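Local coordinates for uncharacterized protein (Bacteroides eggerthii DSM 20697, PDB 4ECO) that is of unknown function but, being built of leucine-rich repeats, probably binds other proteins, at residues M143-T148 and M334-Y339; C373-Q378 and P393-A398. One frame throughout, in Å; residues are numbered along the deposited sequence.

Interaction 1: residues M143-T148 and M334-Y339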
# COMPACT_ATOMS: atom_id res chain seq x y z
N MSE A 143 -10.47 -3.08 -4.88
CA MSE A 143 -9.54 -2.59 -3.85
C MSE A 143 -8.84 -3.71 -3.08
O MSE A 143 -8.03 -3.41 -2.20
CB MSE A 143 -10.30 -1.73 -2.82
CG MSE A 143 -10.95 -0.47 -3.40
SE MSE A 143 -9.73 0.61 -4.43
CE MSE A 143 -8.47 1.10 -3.00
N HIS A 144 -9.14 -4.99 -3.40
CA HIS A 144 -8.56 -6.13 -2.68
C HIS A 144 -7.04 -6.17 -2.80
O HIS A 144 -6.40 -6.45 -1.79
CB HIS A 144 -9.15 -7.48 -3.12
CG HIS A 144 -8.67 -8.63 -2.30
ND1 HIS A 144 -7.40 -9.16 -2.47
CD2 HIS A 144 -9.30 -9.30 -1.30
CE1 HIS A 144 -7.28 -10.11 -1.55
NE2 HIS A 144 -8.41 -10.24 -0.84
N TYR A 145 -6.46 -5.95 -4.02
CA TYR A 145 -5.00 -6.01 -4.14
C TYR A 145 -4.38 -4.89 -3.34
O TYR A 145 -3.39 -5.11 -2.63
CB TYR A 145 -4.54 -5.96 -5.61
CG TYR A 145 -3.04 -6.19 -5.78
CD1 TYR A 145 -2.14 -5.13 -5.74
CD2 TYR A 145 -2.53 -7.46 -6.03
CE1 TYR A 145 -0.77 -5.33 -5.92
CE2 TYR A 145 -1.16 -7.67 -6.21
CZ TYR A 145 -0.29 -6.60 -6.15
OH TYR A 145 1.05 -6.82 -6.33
N GLN A 146 -5.01 -3.71 -3.41
CA GLN A 146 -4.58 -2.50 -2.73
C GLN A 146 -4.53 -2.70 -1.22
O GLN A 146 -3.46 -2.46 -0.63
CB GLN A 146 -5.53 -1.33 -3.09
CG GLN A 146 -5.14 0.04 -2.53
CD GLN A 146 -3.85 0.60 -3.06
OE1 GLN A 146 -3.38 0.27 -4.15
NE2 GLN A 146 -3.24 1.48 -2.28
N LYS A 147 -5.62 -3.19 -0.59
CA LYS A 147 -5.64 -3.39 0.86
C LYS A 147 -4.65 -4.47 1.29
O LYS A 147 -4.09 -4.34 2.37
CB LYS A 147 -7.06 -3.70 1.43
CG LYS A 147 -7.82 -4.88 0.82
CD LYS A 147 -9.11 -5.23 1.61
CE LYS A 147 -10.11 -6.13 0.88
NZ LYS A 147 -10.94 -5.39 -0.14
N THR A 148 -4.40 -5.47 0.44
CA THR A 148 -3.55 -6.61 0.79
C THR A 148 -2.05 -6.34 0.65
O THR A 148 -1.29 -6.74 1.55
CB THR A 148 -3.90 -7.84 -0.08
OG1 THR A 148 -5.31 -8.00 -0.07
CG2 THR A 148 -3.25 -9.15 0.44
N MSE A 334 -5.47 5.30 -10.18
CA MSE A 334 -4.67 4.52 -9.23
C MSE A 334 -3.46 3.92 -9.91
O MSE A 334 -3.58 3.26 -10.96
CB MSE A 334 -5.50 3.41 -8.58
CG MSE A 334 -6.51 3.91 -7.56
SE MSE A 334 -7.64 2.46 -6.88
CE MSE A 334 -6.22 1.33 -6.00
N LEU A 335 -2.27 4.19 -9.33
CA LEU A 335 -1.01 3.65 -9.84
C LEU A 335 -0.14 3.20 -8.69
O LEU A 335 0.05 3.96 -7.72
CB LEU A 335 -0.28 4.69 -10.70
CG LEU A 335 1.07 4.29 -11.29
CD1 LEU A 335 0.94 3.10 -12.28
CD2 LEU A 335 1.73 5.48 -11.93
N GLU A 336 0.36 1.94 -8.78
CA GLU A 336 1.30 1.40 -7.80
C GLU A 336 2.42 0.71 -8.59
O GLU A 336 2.14 -0.04 -9.54
CB GLU A 336 0.63 0.51 -6.71
CG GLU A 336 0.28 -0.95 -7.04
CD GLU A 336 1.42 -1.96 -7.08
OE1 GLU A 336 2.51 -1.67 -6.53
OE2 GLU A 336 1.22 -3.05 -7.65
N CYS A 337 3.69 1.03 -8.23
CA CYS A 337 4.90 0.48 -8.85
C CYS A 337 5.86 -0.02 -7.77
O CYS A 337 7.08 0.05 -7.95
CB CYS A 337 5.59 1.50 -9.75
SG CYS A 337 4.49 2.34 -10.91
N LEU A 338 5.32 -0.54 -6.65
CA LEU A 338 6.13 -1.11 -5.58
C LEU A 338 7.12 -2.13 -6.10
O LEU A 338 6.76 -2.94 -6.95
CB LEU A 338 5.23 -1.78 -4.55
CG LEU A 338 4.49 -0.89 -3.57
CD1 LEU A 338 3.29 -1.62 -3.01
CD2 LEU A 338 5.38 -0.51 -2.42
N TYR A 339 8.36 -2.08 -5.63
CA TYR A 339 9.42 -3.02 -5.94
C TYR A 339 9.62 -3.20 -7.44
O TYR A 339 9.38 -4.28 -8.00
CB TYR A 339 9.17 -4.38 -5.27
CG TYR A 339 8.91 -4.29 -3.78
CD1 TYR A 339 9.96 -4.22 -2.87
CD2 TYR A 339 7.62 -4.28 -3.29
CE1 TYR A 339 9.72 -4.16 -1.50
CE2 TYR A 339 7.37 -4.21 -1.91
CZ TYR A 339 8.42 -4.16 -1.02
OH TYR A 339 8.17 -4.10 0.33
O HOH W 1 2.50 -4.81 -6.36
O HOH W 2 -1.82 2.55 -5.33

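Interaction 2: residues C373-Q378 and P393-A398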
# COMPACT_ATOMS: atom_id res chain seq x y z
N CYS A 373 1.52 14.66 -11.65
CA CYS A 373 0.09 14.36 -11.66
C CYS A 373 -0.71 15.35 -10.82
O CYS A 373 -0.14 16.17 -10.09
CB CYS A 373 -0.13 12.94 -11.15
SG CYS A 373 0.24 12.73 -9.39
N GLY A 374 -2.03 15.21 -10.88
CA GLY A 374 -3.00 15.91 -10.06
C GLY A 374 -3.53 14.91 -9.05
O GLY A 374 -3.06 13.77 -9.01
N PHE A 375 -4.49 15.33 -8.20
CA PHE A 375 -5.05 14.43 -7.20
C PHE A 375 -6.56 14.67 -6.97
O PHE A 375 -7.02 15.81 -6.99
CB PHE A 375 -4.30 14.57 -5.85
CG PHE A 375 -2.80 14.35 -5.88
CD1 PHE A 375 -2.26 13.07 -5.78
CD2 PHE A 375 -1.93 15.43 -5.98
CE1 PHE A 375 -0.88 12.87 -5.83
CE2 PHE A 375 -0.54 15.22 -6.02
CZ PHE A 375 -0.03 13.95 -5.94
N THR A 376 -7.30 13.60 -6.69
CA THR A 376 -8.73 13.63 -6.35
C THR A 376 -8.87 14.07 -4.87
O THR A 376 -7.94 13.86 -4.09
CB THR A 376 -9.41 12.26 -6.62
OG1 THR A 376 -9.18 11.35 -5.54
CG2 THR A 376 -9.00 11.64 -7.95
N GLU A 377 -10.04 14.61 -4.47
CA GLU A 377 -10.30 15.05 -3.09
C GLU A 377 -10.44 13.84 -2.13
O GLU A 377 -10.59 14.03 -0.92
CB GLU A 377 -11.59 15.91 -3.00
CG GLU A 377 -11.74 17.00 -4.05
CD GLU A 377 -12.50 16.59 -5.31
OE1 GLU A 377 -12.45 15.40 -5.70
OE2 GLU A 377 -13.13 17.49 -5.92
N GLN A 378 -10.34 12.61 -2.67
CA GLN A 378 -10.52 11.36 -1.92
C GLN A 378 -9.18 10.71 -1.49
O GLN A 378 -9.21 9.65 -0.86
CB GLN A 378 -11.34 10.33 -2.76
CG GLN A 378 -12.47 10.90 -3.64
CD GLN A 378 -13.40 11.86 -2.93
OE1 GLN A 378 -13.76 11.68 -1.76
NE2 GLN A 378 -13.79 12.92 -3.64
N PRO A 393 8.97 16.96 -3.62
CA PRO A 393 8.44 17.49 -4.90
C PRO A 393 7.30 18.50 -4.73
O PRO A 393 6.31 18.24 -4.04
CB PRO A 393 7.94 16.23 -5.64
CG PRO A 393 7.65 15.25 -4.55
CD PRO A 393 8.65 15.52 -3.46
N ASN A 394 7.44 19.67 -5.39
CA ASN A 394 6.44 20.73 -5.33
C ASN A 394 5.25 20.42 -6.28
O ASN A 394 5.06 21.11 -7.29
CB ASN A 394 7.08 22.09 -5.67
CG ASN A 394 6.26 23.27 -5.25
OD1 ASN A 394 5.30 23.17 -4.46
ND2 ASN A 394 6.63 24.45 -5.74
N ILE A 395 4.45 19.39 -5.94
CA ILE A 395 3.31 18.93 -6.74
C ILE A 395 2.00 18.97 -5.91
O ILE A 395 0.96 18.41 -6.33
CB ILE A 395 3.56 17.51 -7.36
CG1 ILE A 395 3.73 16.41 -6.27
CG2 ILE A 395 4.73 17.51 -8.38
CD1 ILE A 395 3.62 14.99 -6.82
N PHE A 396 2.05 19.66 -4.77
CA PHE A 396 0.91 19.76 -3.85
C PHE A 396 0.58 21.21 -3.59
O PHE A 396 1.27 22.10 -4.10
CB PHE A 396 1.22 19.02 -2.53
CG PHE A 396 1.91 17.70 -2.70
CD1 PHE A 396 1.20 16.56 -3.07
CD2 PHE A 396 3.29 17.59 -2.51
CE1 PHE A 396 1.85 15.33 -3.24
CE2 PHE A 396 3.94 16.36 -2.68
CZ PHE A 396 3.21 15.23 -3.04
N ASP A 397 -0.51 21.45 -2.81
CA ASP A 397 -0.90 22.80 -2.44
C ASP A 397 -1.46 22.79 -1.03
O ASP A 397 -2.46 22.12 -0.76
CB ASP A 397 -1.93 23.40 -3.42
CG ASP A 397 -2.06 24.92 -3.38
OD1 ASP A 397 -1.53 25.54 -2.42
OD2 ASP A 397 -2.67 25.48 -4.31
N ALA A 398 -0.81 23.54 -0.13
CA ALA A 398 -1.26 23.67 1.25
C ALA A 398 -2.63 24.34 1.29
O ALA A 398 -3.44 24.04 2.17
CB ALA A 398 -0.25 24.48 2.05

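Interaction 1: residues M143-T148 and M334-Y339
M143 and M334, both selenomethionines, meet selenium to selenium, SE of M143 standing 3.7 Å from SE of M334, and their side chains cross at a slant. The M143 chain folds back at chi2 and chi3 (-51° and -64°), which brings its end to M334 although its CB does not aim there. M334 runs straight as far as SE and bends at chi3, 63°; that bend brings its CE alongside the Q146 side chain, 3.6 Å from Q146 OE1, with Q146 CB, CG and CD close by as well.

The polar part works through water. Y145 OH and E336 OE2 are 4.0 Å apart, too far to bond directly. Water 1, lying in the plane of the Y145 ring at its edge, is 2.5 Å from Y145 OH. The same water donates to E336 OE2, also at 2.5 Å. Further back on the ring, Y145 CE1 comes to 3.5 Å from E336 OE2. The carboxylate is held on its other oxygen by L338 N, 3.0 Å from E336 OE1, and OE2 also takes the N-H of G313. Water 2 donates to Q146 OE1 and, weakly, to L335 O, while Q146 NE2 bonds D151.

Helix 144-149 thus lies against strand 334-336, which runs parallel between strands 309-311 and 354-359; Y311 and S357 from these neighbours also touch Q146 and M334.

Interaction 2: residues C373-Q378 and P393-A398
The F375 and F396 rings lie nearly parallel, their planes 20° apart, but slid so far that they barely overlap, with centroids 5.5 Å from each other. The closest approach is oblique: F375 CZ is 3.6 Å from F396 CE1, and F375 CE2 also approaches F396 CD1 and CE1. At the edge of the F375 ring, in its plane, sits the backbone oxygen of I395, 3.5 Å from F375 CE2. One face of the F396 ring carries I395 CG1, displaced toward the rim, so these sequence neighbours also pack on each other.

I395 adds an aliphatic touch, its CD1 lying 3.9 Å from F375 CZ, the two side chains crossing at about a right angle. Its CG1 sits between the backbone N and the carbonyl carbon (chi1 63°), and a nearly straight chi2 then extends CD1 to the ring.

The contact joins successive turns of the leucine-rich-repeat solenoid: F375 ends the short strand 373-375, which pairs with strand 354-359, and I395 and F396 belong to the loop between strands 381-383 and 404-408. L382 of the intervening strand touches both phenylalanines. Replacing F375 with an alanine would probably open a gap beside F396 CE1 and take away the F375 side of the packing round I395 CD1. The F396 side chain also touches M404 and I407 of strand 404-408, while N394, centre of an inverse gamma turn, is tied by its side-chain amide to D426 and K431.

Interaction 1 and interaction 2 lie along the same run of leucine-rich repeats, their centres about 19 Å apart and their nearest atoms about 8 Å apart, so they do not touch. Strand 354-359 links them: it pairs in parallel with strand 334-336 of interaction 1 and with strand 373-375 of interaction 2. They also differ in reach. Interaction 1 brings together segments 186 residues apart, and its centre lies about 6 Å from the centre of the chain; interaction 2 joins segments only 15 residues apart, its centre about 18 Å from that of the chain. The sodium ion, at E117 and S192, is bound by residues belonging to neither contact.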